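Uncharacterized tRNA/rRNA methyltransferase HI_0380 (PDB 3ILK) probably binds RNA and transfers methyl groups to it from S-adenosylmethionine. Local coordinates at residues 82-87 / 131-136; 26-31 / 147-152. All blocks are in the same frame, centred on the assembly; numbering follows the deposited sequence.

Contact 1: residues 82-87 / 131-136; sequences SARLRH and HLNIPA. With EDO (1,2-ethanediol), chain D.
S82 and L132 pair through their backbones where two neighbouring parallel strands end, S82 just after strand 77-81 and L132 the last residue of 130-132; S82 N donates to L132 O over 2.8 Å at a nearly straight 164°, with the donor lying above the carbonyl plane. One step on, a side chain takes over the ladder. CG of N133, anti to the backbone N (chi1 176°), points toward segment 82-87, and ND2 reaches S82 O at 2.9 Å, in the plane of that carbonyl and on a lone pair. Asparagine suits the place because its short amide supplies an N-H that imitates a backbone donor. The other amide atom, OD1, lies 4.1 Å from CD of R84, whose extended chain crosses it at about a right angle; this is loose contact at an exposed edge. S82 is small enough to lie beside H131, OG approaching CB at 3.6 Å, while the same hydroxyl donates to A83 O. The buried H131 ring has both nitrogens satisfied, by T91 OG1 and L125 O. An ethanediol, probably from the crystallisation liquor, accepts a hydrogen bond from I134 N at its O1 (2.8 Å). S82, A83 and I134 are, by similarity, S-adenosylmethionine-binding residues, and loops joined at the C-terminal ends of parallel strands are consistent with the cofactor pocket of the SPOUT fold.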
loop_
_atom_site.group_PDB
_atom_site.type_symbol
_atom_site.label_atom_id
_atom_site.label_comp_id
_atom_site.label_asym_id
_atom_site.label_seq_id
_atom_site.Cartn_x
_atom_site.Cartn_y
_atom_site.Cartn_z
ATOM N N SER A 82 15.883 -17.172 5.955
ATOM C CA SER A 82 16.557 -18.133 5.109
ATOM C C SER A 82 16.106 -18.126 3.663
ATOM O O SER A 82 14.973 -17.735 3.348
ATOM C CB SER A 82 16.467 -19.536 5.676
ATOM O OG SER A 82 15.258 -20.162 5.383
ATOM N N ALA A 83 17.008 -18.594 2.808
ATOM C CA ALA A 83 16.674 -18.981 1.454
ATOM C C ALA A 83 15.567 -20.031 1.474
ATOM O O ALA A 83 15.245 -20.673 2.507
ATOM C CB ALA A 83 17.910 -19.522 0.709
ATOM N N ARG A 84 14.987 -20.209 0.301
ATOM C CA ARG A 84 13.927 -21.167 0.135
ATOM C C ARG A 84 14.529 -22.563 -0.009
ATOM O O ARG A 84 14.471 -23.158 -1.053
ATOM C CB ARG A 84 13.017 -20.753 -1.043
ATOM C CG ARG A 84 11.568 -21.215 -0.798
ATOM C CD ARG A 84 10.488 -20.586 -1.695
ATOM N NE ARG A 84 9.245 -20.575 -0.908
ATOM C CZ ARG A 84 8.669 -21.670 -0.403
ATOM N NH1 ARG A 84 9.193 -22.874 -0.630
ATOM N NH2 ARG A 84 7.563 -21.580 0.327
ATOM N N LEU A 85 15.108 -23.055 1.085
ATOM C CA LEU A 85 15.773 -24.344 1.180
ATOM C C LEU A 85 14.749 -25.460 1.242
ATOM O O LEU A 85 13.893 -25.484 2.147
ATOM C CB LEU A 85 16.701 -24.375 2.405
ATOM C CG LEU A 85 17.913 -23.415 2.264
ATOM C CD1 LEU A 85 18.715 -23.339 3.539
ATOM C CD2 LEU A 85 18.808 -23.868 1.130
ATOM N N ARG A 86 14.842 -26.392 0.299
ATOM C CA ARG A 86 13.861 -27.476 0.236
ATOM C C ARG A 86 13.737 -28.310 1.536
ATOM O O ARG A 86 12.638 -28.739 1.865
ATOM C CB ARG A 86 14.038 -28.346 -1.014
ATOM C CG ARG A 86 15.298 -29.226 -1.025
ATOM C CD ARG A 86 15.415 -30.080 -2.265
ATOM N NE ARG A 86 16.700 -30.779 -2.239
ATOM C CZ ARG A 86 17.007 -31.873 -2.934
ATOM N NH1 ARG A 86 18.224 -32.424 -2.807
ATOM N NH2 ARG A 86 16.109 -32.422 -3.745
ATOM N N HIS A 87 14.828 -28.513 2.292
ATOM C CA HIS A 87 14.715 -29.309 3.531
ATOM C C HIS A 87 13.968 -28.595 4.700
ATOM O O HIS A 87 13.680 -29.206 5.736
ATOM C CB HIS A 87 16.099 -29.790 4.001
ATOM C CG HIS A 87 16.857 -28.768 4.795
ATOM N ND1 HIS A 87 17.473 -27.683 4.217
ATOM C CD2 HIS A 87 17.156 -28.709 6.114
ATOM C CE1 HIS A 87 18.097 -26.980 5.147
ATOM N NE2 HIS A 87 17.939 -27.596 6.307
ATOM N N HIS A 131 11.138 -20.457 9.543
ATOM C CA HIS A 131 12.210 -19.926 8.687
ATOM C C HIS A 131 11.599 -18.972 7.723
ATOM O O HIS A 131 10.663 -19.336 6.997
ATOM C CB HIS A 131 12.940 -21.048 7.994
ATOM C CG HIS A 131 13.487 -22.056 8.965
ATOM N ND1 HIS A 131 12.773 -23.166 9.365
ATOM C CD2 HIS A 131 14.611 -22.055 9.702
ATOM C CE1 HIS A 131 13.466 -23.833 10.265
ATOM N NE2 HIS A 131 14.588 -23.180 10.486
ATOM N N LEU A 132 12.149 -17.747 7.710
ATOM C CA LEU A 132 11.505 -16.615 7.064
ATOM C C LEU A 132 12.137 -16.334 5.721
ATOM O O LEU A 132 13.324 -16.032 5.639
ATOM C CB LEU A 132 11.544 -15.393 7.988
ATOM C CG LEU A 132 10.969 -14.072 7.412
ATOM C CD1 LEU A 132 9.527 -14.294 7.060
ATOM C CD2 LEU A 132 11.105 -12.908 8.435
ATOM N N ASN A 133 11.349 -16.475 4.657
ATOM C CA ASN A 133 11.906 -16.215 3.345
ATOM C C ASN A 133 11.148 -15.064 2.733
ATOM O O ASN A 133 9.900 -15.041 2.765
ATOM C CB ASN A 133 11.817 -17.457 2.435
ATOM C CG ASN A 133 12.299 -17.164 1.029
ATOM O OD1 ASN A 133 11.500 -17.007 0.108
ATOM N ND2 ASN A 133 13.600 -17.032 0.872
ATOM N N ILE A 134 11.879 -14.143 2.120
ATOM C CA ILE A 134 11.247 -12.979 1.533
ATOM C C ILE A 134 11.044 -13.237 0.047
ATOM O O ILE A 134 12.039 -13.375 -0.696
ATOM C CB ILE A 134 12.101 -11.711 1.729
ATOM C CG1 ILE A 134 12.374 -11.445 3.222
ATOM C CG2 ILE A 134 11.394 -10.510 1.084
ATOM C CD1 ILE A 134 13.268 -10.181 3.529
ATOM N N PRO A 135 9.778 -13.280 -0.403
ATOM C CA PRO A 135 9.538 -13.523 -1.818
ATOM C C PRO A 135 10.323 -12.479 -2.633
ATOM O O PRO A 135 10.313 -11.280 -2.300
ATOM C CB PRO A 135 8.053 -13.243 -1.967
ATOM C CG PRO A 135 7.504 -13.478 -0.604
ATOM C CD PRO A 135 8.533 -12.917 0.301
ATOM N N ALA A 136 10.973 -12.923 -3.688
ATOM C CA ALA A 136 11.882 -12.058 -4.397
ATOM C C ALA A 136 12.048 -12.555 -5.811
ATOM O O ALA A 136 11.571 -13.624 -6.150
ATOM C CB ALA A 136 13.243 -11.939 -3.633
HETATM C C1 EDO D . 15.435 -14.331 3.396
HETATM O O1 EDO D . 14.708 -14.271 2.168
HETATM C C2 EDO D . 16.884 -13.934 3.130
HETATM O O2 EDO D . 17.078 -12.581 3.591
#

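Contact 2: residues 26-31 / 147-152; sequences RAMKTM and MAVQLV. With SO4 (sulfate ion), chain I.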
loop_
_atom_site.group_PDB
_atom_site.type_symbol
_atom_site.label_atom_id
_atom_site.label_comp_id
_atom_site.label_asym_id
_atom_site.label_seq_id
_atom_site.Cartn_x
_atom_site.Cartn_y
_atom_site.Cartn_z
ATOM N N ARG A 26 18.488 2.289 11.780
ATOM C CA ARG A 26 17.581 3.224 11.070
ATOM C C ARG A 26 16.276 2.549 10.564
ATOM O O ARG A 26 15.157 3.007 10.909
ATOM C CB ARG A 26 18.373 3.965 9.960
ATOM C CG ARG A 26 17.587 5.060 9.217
ATOM C CD ARG A 26 18.389 5.566 8.046
ATOM N NE ARG A 26 17.815 6.782 7.441
ATOM C CZ ARG A 26 18.352 7.442 6.425
ATOM N NH1 ARG A 26 19.489 7.039 5.892
ATOM N NH2 ARG A 26 17.758 8.511 5.949
ATOM N N ALA A 27 16.391 1.457 9.787
ATOM C CA ALA A 27 15.192 0.713 9.299
ATOM C C ALA A 27 14.230 0.320 10.439
ATOM O O ALA A 27 13.027 0.607 10.380
ATOM C CB ALA A 27 15.582 -0.552 8.462
HETATM N N MSE A 28 14.780 -0.250 11.488
HETATM C CA MSE A 28 14.017 -0.548 12.696
HETATM C C MSE A 28 13.258 0.663 13.284
HETATM O O MSE A 28 12.046 0.542 13.652
HETATM C CB MSE A 28 14.944 -1.085 13.794
HETATM C CG MSE A 28 15.610 -2.413 13.470
HETATM SE SE MSE A 28 16.934 -2.986 14.761
HETATM C CE MSE A 28 15.989 -2.999 16.427
ATOM N N LYS A 29 13.973 1.767 13.487
ATOM C CA LYS A 29 13.371 2.938 14.086
ATOM C C LYS A 29 12.242 3.522 13.224
ATOM O O LYS A 29 11.266 4.020 13.773
ATOM C CB LYS A 29 14.419 4.021 14.422
ATOM C CG LYS A 29 13.878 5.153 15.337
ATOM C CD LYS A 29 14.967 6.078 15.757
ATOM C CE LYS A 29 14.473 7.135 16.750
ATOM N NZ LYS A 29 15.607 7.937 17.217
ATOM N N THR A 30 12.361 3.464 11.897
ATOM C CA THR A 30 11.301 3.995 11.041
ATOM C C THR A 30 10.015 3.221 11.309
ATOM O O THR A 30 8.959 3.706 10.994
ATOM C CB THR A 30 11.606 3.887 9.501
ATOM O OG1 THR A 30 11.748 2.511 9.119
ATOM C CG2 THR A 30 12.855 4.615 9.128
HETATM N N MSE A 31 10.116 2.007 11.866
HETATM C CA MSE A 31 8.926 1.160 12.057
HETATM C C MSE A 31 8.567 0.962 13.517
HETATM O O MSE A 31 7.557 0.326 13.833
HETATM C CB MSE A 31 9.065 -0.199 11.345
HETATM C CG MSE A 31 9.162 -0.076 9.842
HETATM SE SE MSE A 31 7.565 0.663 9.007
HETATM C CE MSE A 31 8.358 1.973 7.823
HETATM N N MSE A 147 18.006 -3.949 3.862
HETATM C CA MSE A 147 16.812 -4.131 3.027
HETATM C C MSE A 147 15.934 -5.179 3.709
HETATM O O MSE A 147 14.724 -4.973 3.860
HETATM C CB MSE A 147 17.194 -4.603 1.598
HETATM C CG MSE A 147 17.899 -3.582 0.722
HETATM SE SE MSE A 147 18.767 -4.309 -0.956
HETATM C CE MSE A 147 19.104 -2.517 -1.814
ATOM N N ALA A 148 16.549 -6.281 4.168
ATOM C CA ALA A 148 15.774 -7.330 4.793
ATOM C C ALA A 148 15.107 -6.876 6.102
ATOM O O ALA A 148 13.942 -7.208 6.367
ATOM C CB ALA A 148 16.606 -8.617 4.976
ATOM N N VAL A 149 15.845 -6.132 6.917
ATOM C CA VAL A 149 15.316 -5.645 8.182
ATOM C C VAL A 149 14.202 -4.624 7.934
ATOM O O VAL A 149 13.171 -4.697 8.569
ATOM C CB VAL A 149 16.454 -5.077 9.105
ATOM C CG1 VAL A 149 15.872 -4.414 10.418
ATOM C CG2 VAL A 149 17.478 -6.235 9.450
ATOM N N GLN A 150 14.432 -3.690 7.007
ATOM C CA GLN A 150 13.399 -2.700 6.606
ATOM C C GLN A 150 12.101 -3.438 6.280
ATOM O O GLN A 150 11.056 -3.120 6.854
ATOM C CB GLN A 150 13.881 -1.885 5.406
ATOM C CG GLN A 150 13.043 -0.622 5.031
ATOM C CD GLN A 150 12.839 0.389 6.161
ATOM O OE1 GLN A 150 11.865 0.272 6.898
ATOM N NE2 GLN A 150 13.705 1.437 6.256
ATOM N N LEU A 151 12.173 -4.464 5.422
ATOM C CA LEU A 151 10.939 -5.117 4.952
ATOM C C LEU A 151 10.275 -5.892 6.044
ATOM O O LEU A 151 9.036 -5.883 6.167
ATOM C CB LEU A 151 11.202 -6.090 3.795
ATOM C CG LEU A 151 11.519 -5.603 2.394
ATOM C CD1 LEU A 151 11.195 -6.717 1.431
ATOM C CD2 LEU A 151 10.682 -4.381 2.056
ATOM N N VAL A 152 11.065 -6.565 6.866
ATOM C CA VAL A 152 10.410 -7.423 7.943
ATOM C C VAL A 152 9.767 -6.482 8.985
ATOM O O VAL A 152 8.646 -6.736 9.485
ATOM C CB VAL A 152 11.459 -8.315 8.628
ATOM C CG1 VAL A 152 10.898 -8.979 9.924
ATOM C CG2 VAL A 152 11.990 -9.357 7.646
HETATM S S SO4 I . 20.611 9.254 3.195
HETATM O O1 SO4 I . 20.344 10.212 4.252
HETATM O O2 SO4 I . 22.019 8.846 3.249
HETATM O O3 SO4 I . 19.791 8.066 3.383
HETATM O O4 SO4 I . 20.335 9.814 1.889
#
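A27 and Q150 bring two nearly parallel helices together, their local axes 8.4 Å apart at closest approach and inclined by only 11°. The apolar packing depends on the small A27: its CB meets Q150 CB at 3.7 Å, so the backbones can come close. To one side, M28, a selenomethionine, lays CG against CG1 of V149 at 3.7 Å; the branched valine, with CG1 anti to the backbone N (chi1 174°), also touches F113 of strand 109-113. The polar component comes from Q150. The bend at chi2 (55°) brings CD to A27 CB, and NE2 lies 3.5 Å from A27 CA; the side chain crosses T30 at about a right angle. Q150 OE1 is 3.2 Å from T30 OG1, yet that hydroxyl donates to A27 O within its own helix, at 2.6 Å, and no hydrogen bond joins 26-31 to 147-152. Threonine suits the place because its hydroxyl can fold back onto the carbonyl three residues earlier. At the periphery R26 NH1 donates to O3 of a sulfate, probably from the crystallisation liquor (2.7 Å), the ion meeting the guanidinium edge; N20 and N144 of the second subunit also hold it. With L151 packing on L151 of the second subunit, this buried helix pair belongs to the dimer interface typical of SPOUT methyltransferases.

In the fold
The two contacts lie about 19 Å apart, centre to centre, within the same SpoU-type domain, and contact 1 is nested inside the chain loop closed by contact 2. Strand 130-132, which contributes the start of 131-136, precedes helix 145-169, which carries 147-152, and the two regions touch directly: L132 packs on V152, and I134 on A148 and L151. Segment 131-136 thus rests against the helix, which also packs on helix 18-31 and the second subunit. Both contacts reach that subunit, P135 packing on its M158. This places the probable S-adenosylmethionine pocket next to the dimer interface, as in SPOUT enzymes, in which the C-terminal part of the domain forms a knot.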